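Local atomic coordinates of phosphoribosyltransferase (Thermus thermophilus, PDB entry 1WD5), a protein that has no established substrate but probably acts as a glycosyltransferase, transferring a phosphoribosyl group as type I phosphoribosyltransferases do. Residues 54-59 against 132-137; 76-81 against 86-91. All coordinates share one frame; numbering follows the deposited sequence.

How the contacts relate
In contact 1, a surface contact, Val54 and Lys56 of strand 48-59 face the start of helix 134-144, while Arg55 and Val57 turn to helix 88-112; the strand illustrates how alternating side chains let one strand serve two helices. That second helix begins in contact 2, which is partly buried and sits farther from the chain's centre, against edge strand 76-78 of the same sheet. Contact 1 sets one lysine carbon near an alanine methyl at the helix start; contact 2 rests on leucine packing. The two meet where Tyr90 OH lies 2.8 Å from Gly58 O, a probable hydrogen bond, and where Val57 CG2 packs on Leu76 CD1 at 4.0 Å.

Contact 1 (54-59 against 132-137); sequences VRKVGA and TGASME
With chi1 at 175°, Lys56 carries CG to the far side of CB from its backbone N, and a bend at chi3 (-57°) then turns the chain so that its CE reaches the methyl of Ala134. CE and Ala134 CB approach to 4.4 Å, a loose carbon-carbon approach made by the carbon next to the ammonium nitrogen. The ammonium group continues past: Lys56 NZ is hydrogen-bonded to Pro63 O, with Glu64 as a long, weak ionic partner, which ties the chain to the loop that joins strands 48-59 and 66-71.

Two residues earlier on the same side of the strand, Val54 turns toward the helix and sets CG2 4.5 Å from Ser135 O, a loose approach to the backbone of the first helical turn. The main chains come nearest at Lys56 and Ser135, whose CA atoms are 6.6 Å apart. No hydrogen bond crosses, and the two segments bury just 98 Å² between them.

What gives the helical side its shape is local. Thr132 OG1 accepts from Ala134 N at 3.3 Å in a nearly straight bond (166°), forming an ST turn. Gly133 follows at the N-cap with a positive phi that suits glycine, and Gly133 O receives Glu137 N at 2.9 Å to close the first helical turn. Ser135 and Met136 also touch Leu30, in the loop after strand 26-29.

The sequence entering this helix, with its paired aspartates ahead of TGAS, matches the PRPP-binding motif of type I phosphoribosyltransferases. By analogy with relatives, the turn and the helix's amino end probably cradle the 5'-phosphate, with strand 48-59 flanking the site.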
loop_
_atom_site.group_PDB
_atom_site.type_symbol
_atom_site.label_atom_id
_atom_site.label_comp_id
_atom_site.label_asym_id
_atom_site.label_seq_id
_atom_site.Cartn_x
_atom_site.Cartn_y
_atom_site.Cartn_z
ATOM N N VAL A 54 -6.106 4.824 -1.156
ATOM C CA VAL A 54 -5.851 5.538 -2.399
ATOM C C VAL A 54 -6.399 4.777 -3.607
ATOM O O VAL A 54 -6.756 3.601 -3.500
ATOM C CB VAL A 54 -4.331 5.710 -2.609
ATOM C CG1 VAL A 54 -3.705 6.407 -1.410
ATOM C CG2 VAL A 54 -3.689 4.346 -2.800
ATOM N N ARG A 55 -6.452 5.460 -4.749
ATOM C CA ARG A 55 -6.914 4.884 -6.007
ATOM C C ARG A 55 -6.030 5.384 -7.143
ATOM O O ARG A 55 -5.567 6.528 -7.139
ATOM C CB ARG A 55 -8.364 5.287 -6.307
ATOM C CG ARG A 55 -9.416 4.625 -5.417
ATOM C CD ARG A 55 -9.550 3.145 -5.720
ATOM N NE ARG A 55 -9.992 2.909 -7.093
ATOM C CZ ARG A 55 -10.010 1.715 -7.676
ATOM N NH1 ARG A 55 -9.615 0.636 -7.007
ATOM N NH2 ARG A 55 -10.402 1.596 -8.935
ATOM N N LYS A 56 -5.795 4.521 -8.117
ATOM C CA LYS A 56 -4.996 4.897 -9.268
ATOM C C LYS A 56 -5.897 5.628 -10.261
ATOM O O LYS A 56 -7.074 5.291 -10.405
ATOM C CB LYS A 56 -4.412 3.645 -9.921
ATOM C CG LYS A 56 -3.655 3.898 -11.210
ATOM C CD LYS A 56 -4.281 3.119 -12.349
ATOM C CE LYS A 56 -4.331 1.629 -12.035
ATOM N NZ LYS A 56 -5.378 0.946 -12.842
ATOM N N VAL A 57 -5.345 6.644 -10.920
ATOM C CA VAL A 57 -6.065 7.413 -11.935
ATOM C C VAL A 57 -5.437 6.959 -13.248
ATOM O O VAL A 57 -4.296 7.313 -13.549
ATOM C CB VAL A 57 -5.848 8.934 -11.739
ATOM C CG1 VAL A 57 -6.431 9.707 -12.908
ATOM C CG2 VAL A 57 -6.499 9.382 -10.442
ATOM N N GLY A 58 -6.177 6.155 -14.012
ATOM C CA GLY A 58 -5.660 5.627 -15.261
ATOM C C GLY A 58 -5.808 6.515 -16.476
ATOM O O GLY A 58 -6.572 7.475 -16.467
ATOM N N ALA A 59 -5.076 6.171 -17.533
ATOM C CA ALA A 59 -5.084 6.927 -18.782
ATOM C C ALA A 59 -6.297 6.625 -19.663
ATOM O O ALA A 59 -6.947 5.589 -19.517
ATOM C CB ALA A 59 -3.808 6.641 -19.553
ATOM N N THR A 132 1.974 -6.595 -10.008
ATOM C CA THR A 132 2.316 -5.560 -10.981
ATOM C C THR A 132 2.788 -4.269 -10.326
ATOM O O THR A 132 3.555 -3.514 -10.924
ATOM C CB THR A 132 1.119 -5.213 -11.873
ATOM O OG1 THR A 132 0.144 -4.507 -11.099
ATOM C CG2 THR A 132 0.488 -6.480 -12.439
ATOM N N GLY A 133 2.311 -4.007 -9.112
ATOM C CA GLY A 133 2.711 -2.805 -8.400
ATOM C C GLY A 133 1.816 -1.596 -8.621
ATOM O O GLY A 133 2.092 -0.508 -8.111
ATOM N N ALA A 134 0.739 -1.777 -9.373
ATOM C CA ALA A 134 -0.178 -0.676 -9.663
ATOM C C ALA A 134 -0.676 0.049 -8.411
ATOM O O ALA A 134 -0.531 1.264 -8.293
ATOM C CB ALA A 134 -1.366 -1.188 -10.468
ATOM N N SER A 135 -1.268 -0.694 -7.482
ATOM C CA SER A 135 -1.783 -0.077 -6.269
ATOM C C SER A 135 -0.671 0.513 -5.403
ATOM O O SER A 135 -0.827 1.602 -4.848
ATOM C CB SER A 135 -2.596 -1.093 -5.460
ATOM O OG SER A 135 -3.696 -1.565 -6.215
HETATM N N MSE A 136 0.451 -0.193 -5.295
HETATM C CA MSE A 136 1.559 0.295 -4.481
HETATM C C MSE A 136 2.104 1.613 -5.022
HETATM O O MSE A 136 2.436 2.511 -4.251
HETATM C CB MSE A 136 2.682 -0.743 -4.411
HETATM C CG MSE A 136 3.798 -0.363 -3.453
HETATM SE SE MSE A 136 3.244 -0.266 -1.730
HETATM C CE MSE A 136 3.125 -1.998 -1.336
ATOM N N GLU A 137 2.190 1.736 -6.345
ATOM C CA GLU A 137 2.690 2.972 -6.945
ATOM C C GLU A 137 1.755 4.130 -6.617
ATOM O O GLU A 137 2.204 5.242 -6.342
ATOM C CB GLU A 137 2.830 2.832 -8.465
ATOM C CG GLU A 137 4.023 1.985 -8.907
ATOM C CD GLU A 137 4.457 2.287 -10.334
ATOM O OE1 GLU A 137 4.829 3.449 -10.601
ATOM O OE2 GLU A 137 4.426 1.372 -11.187
#

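Contact 2 (76-81 against 86-91); sequences LVLMPY and ADQSYL
Asp87 O is shared by two amides: Leu91 N donates to it at 3.3 Å, and Tyr90 N adds a weak second bond. These close the first turn of helix 88-112, with Asp87 at the N-cap, and set the start of the helix whose Leu91 faces strand 76-78, an edge of the mixed sheet in this phosphoribosyltransferase-like fold. The Asp87 carboxylate also appears to cap Tyr90 N, although the position of OD2 is doubtful.

Across the contact no hydrogen bond joins the segments; leucine methyls do the touching. Leu76 and Leu78, alternate residues on one side of the strand, both turn toward the helix. Leu76 CD2 comes within 4.4 Å of Leu91 O, while Leu76 also lies on Glu92 and Ala95 further along the helix.

Gln88 contributes at the margin, its OE1 standing 4.3 Å from Leu78 CD1; the other end of that amide, NE2, is hydrogen-bonded to Glu92. Leu83, in the short helix 82-85 that bridges strand and helix, touches both Gln88 and Leu91.

The side chains of Leu78 and Leu91 cross at a slant. With chi1 of -67°, Leu91 swings CG opposite its carbonyl carbon, and CD1 settles against the fork of Leu78, 3.9 Å from both Leu78 CD1 and Leu78 CD2.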
loop_
_atom_site.group_PDB
_atom_site.type_symbol
_atom_site.label_atom_id
_atom_site.label_comp_id
_atom_site.label_asym_id
_atom_site.label_seq_id
_atom_site.Cartn_x
_atom_site.Cartn_y
_atom_site.Cartn_z
ATOM N N LEU A 76 -5.787 15.210 -5.635
ATOM C CA LEU A 76 -5.397 14.569 -6.883
ATOM C C LEU A 76 -3.901 14.794 -7.066
ATOM O O LEU A 76 -3.441 15.935 -7.091
ATOM C CB LEU A 76 -6.156 15.179 -8.065
ATOM C CG LEU A 76 -5.716 14.763 -9.473
ATOM C CD1 LEU A 76 -5.858 13.254 -9.653
ATOM C CD2 LEU A 76 -6.565 15.503 -10.502
ATOM N N VAL A 77 -3.148 13.706 -7.182
ATOM C CA VAL A 77 -1.703 13.789 -7.365
ATOM C C VAL A 77 -1.361 13.266 -8.750
ATOM O O VAL A 77 -1.554 12.086 -9.048
ATOM C CB VAL A 77 -0.957 12.957 -6.302
ATOM C CG1 VAL A 77 0.553 13.027 -6.543
ATOM C CG2 VAL A 77 -1.300 13.475 -4.912
ATOM N N LEU A 78 -0.854 14.155 -9.595
ATOM C CA LEU A 78 -0.519 13.803 -10.965
ATOM C C LEU A 78 0.960 13.532 -11.181
ATOM O O LEU A 78 1.809 14.130 -10.523
ATOM C CB LEU A 78 -0.950 14.934 -11.900
ATOM C CG LEU A 78 -2.432 15.305 -11.892
ATOM C CD1 LEU A 78 -2.665 16.537 -12.749
ATOM C CD2 LEU A 78 -3.244 14.128 -12.400
HETATM N N MSE A 79 1.259 12.624 -12.107
HETATM C CA MSE A 79 2.641 12.313 -12.448
HETATM C C MSE A 79 3.103 13.432 -13.391
HETATM O O MSE A 79 2.278 14.097 -14.022
HETATM C CB MSE A 79 2.728 10.949 -13.135
HETATM C CG MSE A 79 2.444 9.769 -12.203
HETATM SE SE MSE A 79 3.725 9.525 -10.936
HETATM C CE MSE A 79 3.177 10.655 -9.641
ATOM N N PRO A 80 4.423 13.657 -13.497
ATOM C CA PRO A 80 4.974 14.710 -14.362
ATOM C C PRO A 80 4.538 14.676 -15.827
ATOM O O PRO A 80 4.527 15.702 -16.503
ATOM C CB PRO A 80 6.487 14.519 -14.216
ATOM C CG PRO A 80 6.626 13.940 -12.832
ATOM C CD PRO A 80 5.503 12.932 -12.805
ATOM N N TYR A 81 4.173 13.497 -16.311
ATOM C CA TYR A 81 3.781 13.331 -17.702
ATOM C C TYR A 81 2.279 13.224 -17.956
ATOM O O TYR A 81 1.856 13.033 -19.095
ATOM C CB TYR A 81 4.483 12.092 -18.251
ATOM C CG TYR A 81 4.344 10.883 -17.343
ATOM C CD1 TYR A 81 3.174 10.122 -17.333
ATOM C CD2 TYR A 81 5.380 10.509 -16.483
ATOM C CE1 TYR A 81 3.040 9.014 -16.492
ATOM C CE2 TYR A 81 5.256 9.406 -15.637
ATOM C CZ TYR A 81 4.086 8.664 -15.649
ATOM O OH TYR A 81 3.963 7.564 -14.832
ATOM N N ALA A 86 -3.151 13.142 -21.489
ATOM C CA ALA A 86 -4.556 13.498 -21.361
ATOM C C ALA A 86 -4.719 14.971 -21.043
ATOM O O ALA A 86 -3.769 15.632 -20.622
ATOM C CB ALA A 86 -5.205 12.657 -20.254
ATOM N N ASP A 87 -5.933 15.477 -21.246
ATOM C CA ASP A 87 -6.232 16.870 -20.958
ATOM C C ASP A 87 -6.694 16.942 -19.506
ATOM O O ASP A 87 -7.072 15.927 -18.920
ATOM C CB ASP A 87 -7.338 17.382 -21.876
ATOM C CG ASP A 87 -8.681 16.771 -21.557
ATOM O OD1 ASP A 87 -8.924 15.605 -21.930
ATOM O OD2 ASP A 87 -9.490 17.460 -20.910
ATOM N N GLN A 88 -6.680 18.139 -18.933
ATOM C CA GLN A 88 -7.071 18.314 -17.543
ATOM C C GLN A 88 -8.503 17.876 -17.238
ATOM O O GLN A 88 -8.754 17.268 -16.199
ATOM C CB GLN A 88 -6.881 19.777 -17.128
ATOM C CG GLN A 88 -7.054 20.046 -15.635
ATOM C CD GLN A 88 -5.977 19.390 -14.787
ATOM O OE1 GLN A 88 -4.798 19.403 -15.144
ATOM N NE2 GLN A 88 -6.374 18.830 -13.651
ATOM N N SER A 89 -9.442 18.174 -18.130
ATOM C CA SER A 89 -10.834 17.799 -17.888
ATOM C C SER A 89 -11.006 16.285 -17.750
ATOM O O SER A 89 -11.792 15.825 -16.920
ATOM C CB SER A 89 -11.742 18.337 -19.000
ATOM O OG SER A 89 -11.639 17.553 -20.171
ATOM N N TYR A 90 -10.284 15.506 -18.553
ATOM C CA TYR A 90 -10.380 14.051 -18.444
ATOM C C TYR A 90 -9.872 13.642 -17.066
ATOM O O TYR A 90 -10.520 12.878 -16.347
ATOM C CB TYR A 90 -9.526 13.342 -19.496
ATOM C CG TYR A 90 -9.326 11.873 -19.178
ATOM C CD1 TYR A 90 -10.289 10.921 -19.517
ATOM C CD2 TYR A 90 -8.210 11.450 -18.455
ATOM C CE1 TYR A 90 -10.145 9.583 -19.136
ATOM C CE2 TYR A 90 -8.057 10.126 -18.068
ATOM C CZ TYR A 90 -9.023 9.198 -18.407
ATOM O OH TYR A 90 -8.859 7.892 -18.011
ATOM N N LEU A 91 -8.698 14.153 -16.712
ATOM C CA LEU A 91 -8.093 13.846 -15.425
ATOM C C LEU A 91 -9.067 14.137 -14.283
ATOM O O LEU A 91 -9.131 13.389 -13.308
ATOM C CB LEU A 91 -6.805 14.657 -15.245
ATOM C CG LEU A 91 -5.648 14.308 -16.190
ATOM C CD1 LEU A 91 -4.497 15.258 -15.941
ATOM C CD2 LEU A 91 -5.196 12.864 -15.972
#